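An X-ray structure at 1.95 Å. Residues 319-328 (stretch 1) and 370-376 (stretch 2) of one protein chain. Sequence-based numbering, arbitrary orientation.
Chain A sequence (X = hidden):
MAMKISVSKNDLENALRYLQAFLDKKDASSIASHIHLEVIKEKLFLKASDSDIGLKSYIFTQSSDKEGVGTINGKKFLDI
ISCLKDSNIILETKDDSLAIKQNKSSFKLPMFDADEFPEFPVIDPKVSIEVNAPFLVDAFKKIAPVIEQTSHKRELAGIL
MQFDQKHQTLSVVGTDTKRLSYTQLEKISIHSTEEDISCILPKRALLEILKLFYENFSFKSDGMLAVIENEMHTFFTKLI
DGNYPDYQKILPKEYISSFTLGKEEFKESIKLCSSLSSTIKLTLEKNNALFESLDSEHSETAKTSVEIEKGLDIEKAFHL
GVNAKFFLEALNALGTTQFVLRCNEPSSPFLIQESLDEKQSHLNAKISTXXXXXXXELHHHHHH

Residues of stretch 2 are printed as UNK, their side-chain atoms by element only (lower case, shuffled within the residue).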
# COMPACT_ATOMS: atom_id res chain seq x y z
N HIS A 319 19.31 -34.94 -3.98
CA HIS A 319 19.08 -33.72 -4.75
C HIS A 319 17.60 -33.57 -5.12
O HIS A 319 16.99 -34.51 -5.64
CB HIS A 319 19.92 -33.72 -6.03
CG HIS A 319 21.39 -33.90 -5.78
ND1 HIS A 319 22.21 -32.86 -5.39
CD2 HIS A 319 22.18 -34.99 -5.87
CE1 HIS A 319 23.44 -33.31 -5.25
NE2 HIS A 319 23.46 -34.60 -5.53
N LEU A 320 17.04 -32.40 -4.85
CA LEU A 320 15.61 -32.14 -5.12
C LEU A 320 15.38 -30.77 -5.77
O LEU A 320 15.79 -29.74 -5.21
CB LEU A 320 14.80 -32.25 -3.82
CG LEU A 320 13.29 -32.09 -3.94
CD1 LEU A 320 12.69 -33.29 -4.68
CD2 LEU A 320 12.66 -31.93 -2.56
N GLY A 321 14.75 -30.74 -6.94
CA GLY A 321 14.41 -29.49 -7.61
C GLY A 321 13.06 -29.00 -7.12
O GLY A 321 12.08 -29.75 -7.16
N VAL A 322 13.00 -27.76 -6.63
CA VAL A 322 11.75 -27.24 -6.06
C VAL A 322 11.35 -25.86 -6.58
O VAL A 322 12.19 -25.04 -6.94
CB VAL A 322 11.79 -27.18 -4.52
CG1 VAL A 322 12.19 -28.53 -3.94
CG2 VAL A 322 12.74 -26.08 -4.04
N ASN A 323 10.04 -25.61 -6.60
CA ASN A 323 9.51 -24.28 -6.85
C ASN A 323 9.62 -23.48 -5.55
O ASN A 323 9.10 -23.88 -4.50
CB ASN A 323 8.05 -24.37 -7.33
CG ASN A 323 7.40 -22.99 -7.55
OD1 ASN A 323 7.38 -22.14 -6.65
ND2 ASN A 323 6.83 -22.79 -8.73
N ALA A 324 10.33 -22.35 -5.62
CA ALA A 324 10.67 -21.59 -4.42
C ALA A 324 9.42 -21.06 -3.73
O ALA A 324 9.23 -21.25 -2.52
CB ALA A 324 11.63 -20.46 -4.78
N LYS A 325 8.57 -20.39 -4.49
CA LYS A 325 7.32 -19.85 -3.95
C LYS A 325 6.45 -20.94 -3.32
O LYS A 325 5.90 -20.75 -2.24
CB LYS A 325 6.54 -19.12 -5.05
CG LYS A 325 5.10 -18.75 -4.65
CD LYS A 325 4.30 -18.38 -5.91
CE LYS A 325 2.90 -17.89 -5.58
NZ LYS A 325 2.09 -17.73 -6.82
N PHE A 326 6.32 -22.09 -3.97
CA PHE A 326 5.47 -23.14 -3.39
C PHE A 326 6.06 -23.63 -2.08
O PHE A 326 5.36 -23.81 -1.08
CB PHE A 326 5.30 -24.34 -4.33
CG PHE A 326 4.60 -24.02 -5.63
CD1 PHE A 326 4.02 -22.77 -5.85
CD2 PHE A 326 4.52 -24.97 -6.63
CE1 PHE A 326 3.38 -22.48 -7.05
CE2 PHE A 326 3.88 -24.70 -7.83
CZ PHE A 326 3.31 -23.45 -8.04
N PHE A 327 7.37 -23.84 -2.08
CA PHE A 327 8.04 -24.35 -0.89
C PHE A 327 7.85 -23.36 0.24
O PHE A 327 7.53 -23.73 1.37
CB PHE A 327 9.53 -24.56 -1.18
CG PHE A 327 10.18 -25.63 -0.34
CD1 PHE A 327 10.46 -25.40 1.00
CD2 PHE A 327 10.50 -26.87 -0.90
CE1 PHE A 327 11.08 -26.40 1.79
CE2 PHE A 327 11.11 -27.87 -0.13
CZ PHE A 327 11.40 -27.63 1.23
N LEU A 328 8.04 -22.08 -0.06
CA LEU A 328 7.89 -21.05 0.97
C LEU A 328 6.46 -21.03 1.49
O LEU A 328 6.23 -20.95 2.71
CB LEU A 328 8.26 -19.66 0.44
CG LEU A 328 9.74 -19.38 0.32
CD1 LEU A 328 9.98 -18.01 -0.34
CD2 LEU A 328 10.38 -19.43 1.71
N UNK A 370 1.45 -31.24 -0.44
CA UNK A 370 2.08 -32.15 -1.38
C UNK A 370 2.42 -31.38 -2.64
O UNK A 370 1.56 -30.67 -3.19
c UNK A 370 1.13 -33.31 -1.70
c UNK A 370 1.68 -34.31 -2.71
c UNK A 370 2.70 -35.24 -2.05
c UNK A 370 0.57 -35.11 -3.39
N UNK A 371 3.66 -31.49 -3.11
CA UNK A 371 4.15 -30.69 -4.24
C UNK A 371 4.85 -31.53 -5.29
O UNK A 371 5.55 -32.49 -4.96
s UNK A 371 5.74 -27.51 -2.20
c UNK A 371 7.09 -27.29 -3.35
c UNK A 371 5.15 -29.65 -3.74
c UNK A 371 4.55 -28.37 -3.23
N UNK A 372 4.69 -31.16 -6.56
CA UNK A 372 5.45 -31.75 -7.65
C UNK A 372 6.83 -31.08 -7.68
O UNK A 372 6.93 -29.85 -7.62
c UNK A 372 3.39 -31.79 -11.87
c UNK A 372 3.36 -32.08 -9.09
c UNK A 372 4.76 -31.50 -8.99
s UNK A 372 2.39 -31.36 -10.45
N UNK A 373 7.91 -31.89 -7.78
CA UNK A 373 9.26 -31.31 -7.87
C UNK A 373 9.58 -30.82 -9.28
O UNK A 373 8.83 -31.12 -10.22
c UNK A 373 10.16 -32.50 -7.53
c UNK A 373 7.95 -33.36 -7.75
c UNK A 373 9.39 -33.68 -8.08
N UNK A 374 10.68 -30.08 -9.42
CA UNK A 374 11.20 -29.67 -10.72
C UNK A 374 12.27 -30.68 -11.12
O UNK A 374 13.06 -31.12 -10.28
c UNK A 374 11.03 -27.31 -9.81
c UNK A 374 9.72 -26.90 -10.50
c UNK A 374 11.88 -28.28 -10.63
c UNK A 374 12.19 -27.74 -12.02
N UNK A 375 12.32 -31.06 -12.40
CA UNK A 375 13.32 -32.02 -12.88
C UNK A 375 14.72 -31.42 -12.85
O UNK A 375 14.90 -30.24 -13.18
c UNK A 375 11.76 -33.42 -14.28
o UNK A 375 12.76 -31.41 -15.16
c UNK A 375 13.00 -32.52 -14.30
N UNK A 376 15.70 -32.24 -12.45
CA UNK A 376 17.11 -31.83 -12.28
C UNK A 376 17.35 -30.95 -11.04
O UNK A 376 17.52 -31.46 -9.92
c UNK A 376 17.67 -31.15 -13.55
c UNK A 376 18.36 -32.03 -14.60
c UNK A 376 17.90 -33.48 -14.51
c UNK A 376 18.13 -31.47 -16.01
O HOH W 1 13.75 -33.01 -8.42
O HOH W 2 8.17 -27.71 -6.24

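Position 370 carries four side-chain carbons, forked at the second, and no atom of it comes near stretch 1. Carbon alone with that late fork gives Leu-370, a buried strand residue, out of reach of stretch 1.

Position 371 has an unbranched side chain of two carbons, a sulfur and a terminal carbon, and its CA-to-CB bond points toward stretch 1. The terminal carbon lies 3.6 Å from CB of Phe-326 and 3.7 Å from N of Phe-327, at the first turn of the helix. A thioether in the middle of an unbranched chain is methionine, so this is Met-371. Its CE also lies 4.2 Å from CD2 of Phe-327, approaching that ring obliquely. The rotamer is m, t, p: chi2 extends the chain, and chi3 near +60° turns the methyl at its tip.

Position 372 repeats the pattern of two carbons, sulfur and carbon, again unbranched, but the side chain stays 6.9 Å or more from stretch 1. It is Met-372, exposed, with its end leading away. Its backbone is what serves here: O of Met-372 accepts from water 2 at 2.8 Å, and the same water accepts from N of Asn-323 at 2.8 Å.

At position 373 three carbons close a ring onto the backbone nitrogen, and its CB packs 3.9 Å from CD1 of Leu-320, whose side chain starts away from stretch 2 but ends nearer to it. Such a ring is proline, Pro-373. The ring nitrogen has no proton to donate, so at this position the backbone N cannot donate to stretch 1.

Position 374 shows four carbons forked at the first, one arm two carbons long, with CB directed toward stretch 1. One side-chain carbon next to CB sits 3.6 Å from C of Val-322 and 3.8 Å from N of Asn-323, covering backbone. The backbone N of position 374 donates to O of Gly-321 at 2.7 Å, a nearly straight bond. All-carbon beta branching with unequal arms means Ile-374, and the carbon over the backbone is its CG1.

Position 375 has one carbon bearing an oxygen and a second carbon, and its CA-to-CB bond points away from stretch 1: Thr-375, exposed and without contact.

Position 376 has four carbons, forked at the second. It is Leu-376, poorly ordered, with its side chain 7.0 Å or more from stretch 1.

The contact has two parts. Where the strand of stretch 1 passes residues 372 to 374, one direct backbone hydrogen bond is flanked by two waters; water 1 accepts from N of Gly-321 at 2.9 Å and donates to O of Ile-374 at 2.7 Å, filling a gap between the backbones. Gly-321 permits this approach, since an ideal CB there would lie 2.3 Å from O of Ile-374, a clash. At the helix start, OD1 of Asn-323 accepts from N of Phe-326 at 2.9 Å, capping the first turn against which Met-371 rests its methyl. The rule is economical: glycine lets backbones meet, water spans the gaps, and an unbranched methionine side chain reaches the helix.

Stretch 2, residues 370-376: LMMPITL
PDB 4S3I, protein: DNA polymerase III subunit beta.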